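Local coordinates for uncharacterized protein DUF4425 (Bacteroides vulgatus, PDB 3U6G) that is of unknown function but is a lipoprotein with an immunoglobulin-like fold, related to PLAT/LH2 and C2-like calcium-binding lipoproteins, at residues 3-8 and 68-73; 9-14 and 93-98; 79-84 and 112-117. All coordinates share one frame; numbering follows the deposited sequence.

All three contacts reach one antiparallel sheet of the immunoglobulin-like fold; 3-8 is a loop beside it. Contacts 1 and 2 are neighbours at one end, with centres about 11 Å apart, and they touch through H10. Contact 3 lies on the opposite side of the chain's centre, its centre about 35 Å from that of contact 1 and 30 Å from that of contact 2. Contacts 1 and 3 share strand 71-80, which pairs with strand 115-122. Along the chain contact 1 closes before contact 3 opens, whereas contact 2 crosses both. Contacts 1 and 3 also meet the second subunit: F5 and F70 pack on residues of contact 3 in the other copy.

Contact 1 of 3, residues 3-8 and 68-73; sequences SDFQTG and NAFFMT
F5 opens this contact by setting its ring against F70 and F71, where the N-terminal segment before strand 10-18 runs past the start of strand 71-80 of the immunoglobulin-like fold. With CG anti to the carbonyl carbon (chi1 -55°), the root of the F5 ring lies near F70 O. Its CD2 meets F70 O at 3.4 Å, at the ring edge. Further out, F5 CE2 touches F71 CD1 at 3.8 Å, and F71 CD1 lies in the plane of the F5 ring. The F5 and F71 rings are oblique, with their planes at 74°. In the second subunit, I116 packs on F5 and S77 on F70. At Q6 a water joins the segments: it accepts from Q6 N at 3.1 Å and lies 2.7 Å from F70 O, to which it probably donates. Q6 O takes a CA-H...O contact from F70 CA and a hydrogen bond from H10 NE2. T7 then lies beside the A69 carbonyl oxygen. Its CA makes a CA-H...O contact with A69 O at 3.2 Å. G8 completes the grip on that carbonyl: G8 N donates to A69 O at 3.1 Å, with the N-H...O angle at 155°.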
loop_
_atom_site.group_PDB
_atom_site.type_symbol
_atom_site.label_atom_id
_atom_site.label_comp_id
_atom_site.label_asym_id
_atom_site.label_seq_id
_atom_site.Cartn_x
_atom_site.Cartn_y
_atom_site.Cartn_z
ATOM N N SER A 3 -18.367 4.898 8.782
ATOM C CA SER A 3 -18.179 5.050 10.228
ATOM C C SER A 3 -16.831 4.497 10.695
ATOM O O SER A 3 -16.365 4.848 11.778
ATOM C CB SER A 3 -19.330 4.383 11.005
ATOM O OG SER A 3 -19.387 2.983 10.766
ATOM N N ASP A 4 -16.203 3.650 9.875
ATOM C CA ASP A 4 -14.892 3.067 10.191
ATOM C C ASP A 4 -13.730 4.018 9.907
ATOM O O ASP A 4 -12.559 3.680 10.180
ATOM C CB ASP A 4 -14.666 1.783 9.382
ATOM C CG ASP A 4 -15.696 0.714 9.682
ATOM O OD1 ASP A 4 -16.231 0.711 10.812
ATOM O OD2 ASP A 4 -15.957 -0.127 8.788
ATOM N N PHE A 5 -14.047 5.189 9.348
ATOM C CA PHE A 5 -13.044 6.173 8.990
ATOM C C PHE A 5 -13.249 7.456 9.795
ATOM O O PHE A 5 -14.381 7.852 10.104
ATOM C CB PHE A 5 -13.100 6.457 7.486
ATOM C CG PHE A 5 -12.962 5.232 6.638
ATOM C CD1 PHE A 5 -14.082 4.510 6.251
ATOM C CD2 PHE A 5 -11.722 4.788 6.230
ATOM C CE1 PHE A 5 -13.959 3.375 5.467
ATOM C CE2 PHE A 5 -11.583 3.660 5.463
ATOM C CZ PHE A 5 -12.715 2.946 5.071
ATOM N N GLN A 6 -12.141 8.075 10.166
ATOM C CA GLN A 6 -12.149 9.327 10.884
ATOM C C GLN A 6 -11.210 10.281 10.163
ATOM O O GLN A 6 -10.121 9.889 9.763
ATOM C CB GLN A 6 -11.661 9.084 12.307
ATOM C CG GLN A 6 -11.663 10.303 13.210
ATOM C CD GLN A 6 -11.407 9.948 14.674
ATOM O OE1 GLN A 6 -11.353 8.769 15.056
ATOM N NE2 GLN A 6 -11.254 10.969 15.498
ATOM N N THR A 7 -11.646 11.518 9.996
ATOM C CA THR A 7 -10.821 12.540 9.398
ATOM C C THR A 7 -9.925 13.127 10.490
ATOM O O THR A 7 -10.362 13.317 11.627
ATOM C CB THR A 7 -11.699 13.591 8.722
ATOM O OG1 THR A 7 -12.455 12.960 7.671
ATOM C CG2 THR A 7 -10.852 14.710 8.152
ATOM N N GLY A 8 -8.656 13.339 10.158
ATOM C CA GLY A 8 -7.700 13.905 11.090
ATOM C C GLY A 8 -6.295 13.675 10.601
ATOM O O GLY A 8 -6.091 13.351 9.435
ATOM N N ASN A 68 -6.774 16.425 6.713
ATOM C CA ASN A 68 -7.918 16.119 5.860
ATOM C C ASN A 68 -8.043 14.642 5.519
ATOM O O ASN A 68 -9.037 14.235 4.931
ATOM C CB ASN A 68 -7.841 16.907 4.554
ATOM C CG ASN A 68 -7.794 18.400 4.773
ATOM O OD1 ASN A 68 -8.420 18.926 5.702
ATOM N ND2 ASN A 68 -7.016 19.095 3.936
ATOM N N ALA A 69 -7.045 13.846 5.874
ATOM C CA ALA A 69 -7.049 12.442 5.493
ATOM C C ALA A 69 -8.087 11.668 6.272
ATOM O O ALA A 69 -8.382 12.007 7.423
ATOM C CB ALA A 69 -5.668 11.833 5.690
ATOM N N PHE A 70 -8.658 10.635 5.637
ATOM C CA PHE A 70 -9.582 9.742 6.343
ATOM C C PHE A 70 -9.088 8.309 6.377
ATOM O O PHE A 70 -9.737 7.460 6.963
ATOM C CB PHE A 70 -11.014 9.829 5.801
ATOM C CG PHE A 70 -11.144 9.494 4.344
ATOM C CD1 PHE A 70 -11.008 8.182 3.918
ATOM C CD2 PHE A 70 -11.389 10.476 3.397
ATOM C CE1 PHE A 70 -11.136 7.846 2.580
ATOM C CE2 PHE A 70 -11.526 10.135 2.059
ATOM C CZ PHE A 70 -11.362 8.830 1.652
ATOM N N PHE A 71 -7.911 8.052 5.804
ATOM C CA PHE A 71 -7.356 6.725 5.676
ATOM C C PHE A 71 -5.874 6.815 5.364
ATOM O O PHE A 71 -5.454 7.688 4.615
ATOM C CB PHE A 71 -8.055 6.011 4.530
ATOM C CG PHE A 71 -7.612 4.590 4.302
ATOM C CD1 PHE A 71 -7.828 3.609 5.256
ATOM C CD2 PHE A 71 -7.031 4.227 3.097
ATOM C CE1 PHE A 71 -7.439 2.288 5.040
ATOM C CE2 PHE A 71 -6.641 2.896 2.859
ATOM C CZ PHE A 71 -6.859 1.925 3.836
HETATM N N MSE A 72 -5.096 5.892 5.937
HETATM C CA MSE A 72 -3.679 5.763 5.664
HETATM C C MSE A 72 -3.324 4.286 5.795
HETATM O O MSE A 72 -3.878 3.589 6.635
HETATM C CB MSE A 72 -2.830 6.627 6.617
HETATM C CG MSE A 72 -1.302 6.946 6.193
HETATM SE SE MSE A 72 -0.474 7.764 7.604
HETATM C CE MSE A 72 0.992 8.475 6.584
ATOM N N THR A 73 -2.434 3.829 4.927
ATOM C CA THR A 73 -2.012 2.423 4.834
ATOM C C THR A 73 -0.510 2.299 4.746
ATOM O O THR A 73 0.142 3.171 4.165
ATOM C CB THR A 73 -2.519 1.784 3.528
ATOM O OG1 THR A 73 -2.087 2.564 2.393
ATOM C CG2 THR A 73 -4.015 1.696 3.536
HETATM O O HOH W 1 -9.883 6.147 9.341
#

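Contact 2 of 3, residues 9-14 and 93-98; sequences IHKIVI and IGYIDD
Antiparallel strand pairing joins residues 10-14 of strand 10-18 to residues 93-96 of strand 87-96 in the immunoglobulin-like sheet, and H10 with I96 and K11 with Y95 carry much of the side-chain contact. K11 and V13 face Y95 and I93 as hydrogen-bonded pairs, each with two backbone bonds. H10-I96 and I12-G94 are the non-hydrogen-bonded pairs. On the H10 side of the sheet, I96 runs alongside the imidazole. I96 CG1 sits over one ring face in a CH-pi contact, 3.8 Å from the centroid, and I96 CD1 reaches H10 CE1 at 3.4 Å. Both ring nitrogens are bonded, ND1 with T123 OG1 and NE2 with Q6 O, two bonds that would hold the ring's rotation. On the other side, V13 CG2 meets Y95 CE1 at 3.6 Å. K11 starts extended, and a bend at chi3 (67°) places CE over a face of the Y95 ring, 4.0 Å from Y95 CD1. K11 NZ lies 4.1 Å from D98 OD1, too far for a salt bridge, but one water bonds to both. Past the strand end, D97 N donates to I9 O at 2.8 Å. In return, I9 N donates to D97 OD1 at 2.9 Å, from above the carboxylate plane.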
loop_
_atom_site.group_PDB
_atom_site.type_symbol
_atom_site.label_atom_id
_atom_site.label_comp_id
_atom_site.label_asym_id
_atom_site.label_seq_id
_atom_site.Cartn_x
_atom_site.Cartn_y
_atom_site.Cartn_z
ATOM N N ILE A 9 -5.321 13.854 11.486
ATOM C CA ILE A 9 -3.937 13.559 11.140
ATOM C C ILE A 9 -3.705 12.062 11.352
ATOM O O ILE A 9 -3.738 11.564 12.474
ATOM C CB ILE A 9 -2.924 14.414 11.934
ATOM C CG1 ILE A 9 -3.084 15.901 11.589
ATOM C CG2 ILE A 9 -1.496 13.966 11.623
ATOM C CD1 ILE A 9 -2.196 16.825 12.426
ATOM N N HIS A 10 -3.533 11.353 10.238
ATOM C CA HIS A 10 -3.207 9.934 10.274
ATOM C C HIS A 10 -1.697 9.798 10.297
ATOM O O HIS A 10 -0.970 10.590 9.667
ATOM C CB HIS A 10 -3.797 9.205 9.063
ATOM C CG HIS A 10 -5.284 9.178 9.073
ATOM N ND1 HIS A 10 -6.011 8.008 9.086
ATOM C CD2 HIS A 10 -6.183 10.184 9.163
ATOM C CE1 HIS A 10 -7.294 8.295 9.179
ATOM N NE2 HIS A 10 -7.425 9.610 9.229
ATOM N N LYS A 11 -1.220 8.787 11.019
ATOM C CA LYS A 11 0.209 8.583 11.150
ATOM C C LYS A 11 0.541 7.109 11.215
ATOM O O LYS A 11 -0.206 6.337 11.811
ATOM C CB LYS A 11 0.708 9.283 12.425
ATOM C CG LYS A 11 2.204 9.165 12.666
ATOM C CD LYS A 11 2.739 10.220 13.621
ATOM C CE LYS A 11 2.229 10.037 15.007
ATOM N NZ LYS A 11 2.944 10.979 15.942
ATOM N N ILE A 12 1.696 6.755 10.649
ATOM C CA ILE A 12 2.290 5.441 10.800
ATOM C C ILE A 12 3.692 5.593 11.359
ATOM O O ILE A 12 4.478 6.383 10.875
ATOM C CB ILE A 12 2.386 4.718 9.430
ATOM C CG1 ILE A 12 0.989 4.392 8.902
ATOM C CG2 ILE A 12 3.270 3.461 9.508
ATOM C CD1 ILE A 12 0.308 3.219 9.544
ATOM N N VAL A 13 3.982 4.817 12.392
ATOM C CA VAL A 13 5.320 4.718 12.940
ATOM C C VAL A 13 5.807 3.294 12.754
ATOM O O VAL A 13 5.078 2.352 13.035
ATOM C CB VAL A 13 5.336 5.056 14.444
ATOM C CG1 VAL A 13 6.725 4.712 15.048
ATOM C CG2 VAL A 13 5.008 6.515 14.653
ATOM N N ILE A 14 7.040 3.145 12.266
ATOM C CA ILE A 14 7.655 1.826 12.116
ATOM C C ILE A 14 8.936 1.767 12.932
ATOM O O ILE A 14 9.765 2.680 12.870
ATOM C CB ILE A 14 7.980 1.508 10.634
ATOM C CG1 ILE A 14 6.709 1.623 9.787
ATOM C CG2 ILE A 14 8.590 0.128 10.519
ATOM C CD1 ILE A 14 6.937 1.617 8.302
ATOM N N ILE A 93 2.691 0.972 13.966
ATOM C CA ILE A 93 1.587 1.516 14.736
ATOM C C ILE A 93 0.895 2.561 13.880
ATOM O O ILE A 93 1.539 3.412 13.270
ATOM C CB ILE A 93 2.038 2.159 16.068
ATOM C CG1 ILE A 93 2.929 1.216 16.875
ATOM C CG2 ILE A 93 0.801 2.596 16.889
ATOM C CD1 ILE A 93 3.637 1.884 18.061
ATOM N N GLY A 94 -0.425 2.474 13.829
ATOM C CA GLY A 94 -1.252 3.443 13.124
ATOM C C GLY A 94 -2.023 4.303 14.112
ATOM O O GLY A 94 -2.599 3.784 15.072
ATOM N N TYR A 95 -2.033 5.611 13.857
ATOM C CA TYR A 95 -2.678 6.593 14.722
ATOM C C TYR A 95 -3.597 7.505 13.934
ATOM O O TYR A 95 -3.372 7.766 12.750
ATOM C CB TYR A 95 -1.662 7.514 15.404
ATOM C CG TYR A 95 -0.466 6.867 16.041
ATOM C CD1 TYR A 95 0.593 6.441 15.265
ATOM C CD2 TYR A 95 -0.374 6.730 17.433
ATOM C CE1 TYR A 95 1.704 5.873 15.830
ATOM C CE2 TYR A 95 0.757 6.161 18.008
ATOM C CZ TYR A 95 1.790 5.725 17.194
ATOM O OH TYR A 95 2.941 5.152 17.704
ATOM N N ILE A 96 -4.607 8.027 14.618
ATOM C CA ILE A 96 -5.341 9.185 14.159
ATOM C C ILE A 96 -5.362 10.203 15.299
ATOM O O ILE A 96 -5.817 9.898 16.414
ATOM C CB ILE A 96 -6.800 8.846 13.742
ATOM C CG1 ILE A 96 -6.820 7.728 12.698
ATOM C CG2 ILE A 96 -7.528 10.091 13.194
ATOM C CD1 ILE A 96 -8.212 7.297 12.305
ATOM N N ASP A 97 -4.847 11.401 15.034
ATOM C CA ASP A 97 -4.755 12.461 16.054
ATOM C C ASP A 97 -4.155 11.928 17.361
ATOM O O ASP A 97 -4.681 12.178 18.446
ATOM C CB ASP A 97 -6.124 13.079 16.318
ATOM C CG ASP A 97 -6.692 13.785 15.103
ATOM O OD1 ASP A 97 -5.916 14.328 14.283
ATOM O OD2 ASP A 97 -7.931 13.808 14.989
ATOM N N ASP A 98 -3.048 11.199 17.230
ATOM C CA ASP A 98 -2.256 10.669 18.359
ATOM C C ASP A 98 -2.872 9.505 19.115
ATOM O O ASP A 98 -2.231 8.960 20.005
ATOM C CB ASP A 98 -1.872 11.757 19.376
ATOM C CG ASP A 98 -1.126 12.936 18.748
ATOM O OD1 ASP A 98 -0.209 12.713 17.934
ATOM O OD2 ASP A 98 -1.439 14.092 19.103
HETATM O O HOH W 2 -1.741 11.084 14.594
HETATM O O HOH W 3 1.279 10.577 17.890
#

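Contact 3 of 3, residues 79-84 and 112-117; sequences SSISEA and GNTLIE
An antiparallel strand end, where S80 and L115 form a hydrogen-bonded pair, joins strand 71-80 to strand 115-122 at one tip of the immunoglobulin-like fold. S80 N donates to L115 O at 3.0 Å. L115 N returns a straighter bond to S80 O at 2.8 Å, with the N-H...O angle at 172°. L115 O is also touched by S79 CA, in a CA-H...O contact at 3.1 Å, and by S79 CB. L115 CB lies near S80 O, and L115 CD2 reaches toward S79 CA. Beyond the pair the chain turns. The S80 hydroxyl, OG anti to the backbone N (chi1 -179°), accepts from S82 N at 3.1 Å and so closes an ST turn. The same OG is hydrogen-bonded to S22 O. Past this turn the loops touch through A84 CB, 3.4 Å from G112 N. F5 of the second subunit packs on I81 and T114, and its F70 packs on S79 and I116. The polar hold of this contact thus lies in the backbone pair and the ST turn. The closure at A84 and G112 rests on van der Waals contact, and the buried G112 N is left without a hydrogen-bond partner in the model.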
loop_
_atom_site.group_PDB
_atom_site.type_symbol
_atom_site.label_atom_id
_atom_site.label_comp_id
_atom_site.label_asym_id
_atom_site.label_seq_id
_atom_site.Cartn_x
_atom_site.Cartn_y
_atom_site.Cartn_z
ATOM N N SER A 79 12.601 -9.464 3.885
ATOM C CA SER A 79 13.275 -10.545 3.194
ATOM C C SER A 79 14.678 -10.782 3.735
ATOM O O SER A 79 15.299 -9.882 4.304
ATOM C CB SER A 79 13.321 -10.255 1.697
ATOM O OG SER A 79 14.024 -9.050 1.442
ATOM N N SER A 80 15.167 -12.005 3.549
ATOM C CA SER A 80 16.507 -12.391 4.000
ATOM C C SER A 80 16.961 -13.660 3.300
ATOM O O SER A 80 16.155 -14.569 3.065
ATOM C CB SER A 80 16.558 -12.600 5.521
ATOM O OG SER A 80 17.875 -12.958 5.937
ATOM N N ILE A 81 18.246 -13.696 2.946
ATOM C CA ILE A 81 18.899 -14.917 2.459
ATOM C C ILE A 81 19.956 -15.414 3.452
ATOM O O ILE A 81 20.770 -16.273 3.111
ATOM C CB ILE A 81 19.584 -14.701 1.084
ATOM C CG1 ILE A 81 20.579 -13.525 1.146
ATOM C CG2 ILE A 81 18.529 -14.497 0.010
ATOM C CD1 ILE A 81 21.619 -13.530 0.028
ATOM N N SER A 82 19.932 -14.873 4.671
ATOM C CA SER A 82 20.931 -15.190 5.696
ATOM C C SER A 82 20.825 -16.636 6.168
ATOM O O SER A 82 19.844 -17.333 5.888
ATOM C CB SER A 82 20.773 -14.266 6.914
ATOM O OG SER A 82 21.075 -12.917 6.607
ATOM N N GLU A 83 21.858 -17.077 6.879
ATOM C CA GLU A 83 21.860 -18.368 7.557
ATOM C C GLU A 83 20.709 -18.435 8.561
ATOM O O GLU A 83 20.177 -17.392 8.972
ATOM C CB GLU A 83 23.204 -18.588 8.273
ATOM C CG GLU A 83 23.489 -17.611 9.425
ATOM C CD GLU A 83 24.937 -17.641 9.886
ATOM O OE1 GLU A 83 25.614 -18.673 9.678
ATOM O OE2 GLU A 83 25.396 -16.633 10.463
ATOM N N ALA A 84 20.332 -19.650 8.961
ATOM C CA ALA A 84 19.247 -19.854 9.924
ATOM C C ALA A 84 19.541 -19.166 11.262
ATOM O O ALA A 84 20.698 -18.994 11.640
ATOM C CB ALA A 84 18.984 -21.355 10.138
ATOM N N GLY A 112 17.151 -20.839 7.296
ATOM C CA GLY A 112 18.132 -21.344 6.335
ATOM C C GLY A 112 17.639 -21.289 4.904
ATOM O O GLY A 112 18.439 -21.270 3.975
ATOM N N ASN A 113 16.321 -21.299 4.728
ATOM C CA ASN A 113 15.722 -21.073 3.427
ATOM C C ASN A 113 15.546 -19.577 3.225
ATOM O O ASN A 113 15.655 -18.795 4.173
ATOM C CB ASN A 113 14.347 -21.747 3.323
ATOM C CG ASN A 113 14.420 -23.254 3.444
ATOM O OD1 ASN A 113 15.201 -23.909 2.748
ATOM N ND2 ASN A 113 13.599 -23.817 4.325
ATOM N N THR A 114 15.267 -19.187 1.989
ATOM C CA THR A 114 14.952 -17.812 1.640
ATOM C C THR A 114 13.750 -17.348 2.452
ATOM O O THR A 114 12.753 -18.077 2.524
ATOM C CB THR A 114 14.594 -17.737 0.144
ATOM O OG1 THR A 114 15.520 -18.535 -0.608
ATOM C CG2 THR A 114 14.625 -16.313 -0.359
ATOM N N LEU A 115 13.820 -16.157 3.041
ATOM C CA LEU A 115 12.693 -15.605 3.805
ATOM C C LEU A 115 12.079 -14.446 3.024
ATOM O O LEU A 115 12.784 -13.523 2.639
ATOM C CB LEU A 115 13.157 -15.120 5.181
ATOM C CG LEU A 115 12.088 -14.628 6.176
ATOM C CD1 LEU A 115 12.487 -14.976 7.601
ATOM C CD2 LEU A 115 11.810 -13.130 6.074
ATOM N N ILE A 116 10.778 -14.543 2.770
ATOM C CA ILE A 116 10.002 -13.461 2.174
ATOM C C ILE A 116 8.663 -13.392 2.899
ATOM O O ILE A 116 7.867 -14.342 2.846
ATOM C CB ILE A 116 9.795 -13.656 0.637
ATOM C CG1 ILE A 116 8.720 -12.700 0.102
ATOM C CG2 ILE A 116 9.425 -15.104 0.308
ATOM C CD1 ILE A 116 9.005 -11.241 0.366
ATOM N N GLU A 117 8.411 -12.277 3.578
ATOM C CA GLU A 117 7.159 -12.111 4.282
ATOM C C GLU A 117 6.627 -10.720 4.000
ATOM O O GLU A 117 7.388 -9.823 3.662
ATOM C CB GLU A 117 7.358 -12.297 5.780
ATOM C CG GLU A 117 7.958 -13.650 6.152
ATOM C CD GLU A 117 6.999 -14.813 5.963
ATOM O OE1 GLU A 117 5.777 -14.586 5.859
ATOM O OE2 GLU A 117 7.471 -15.969 5.961
#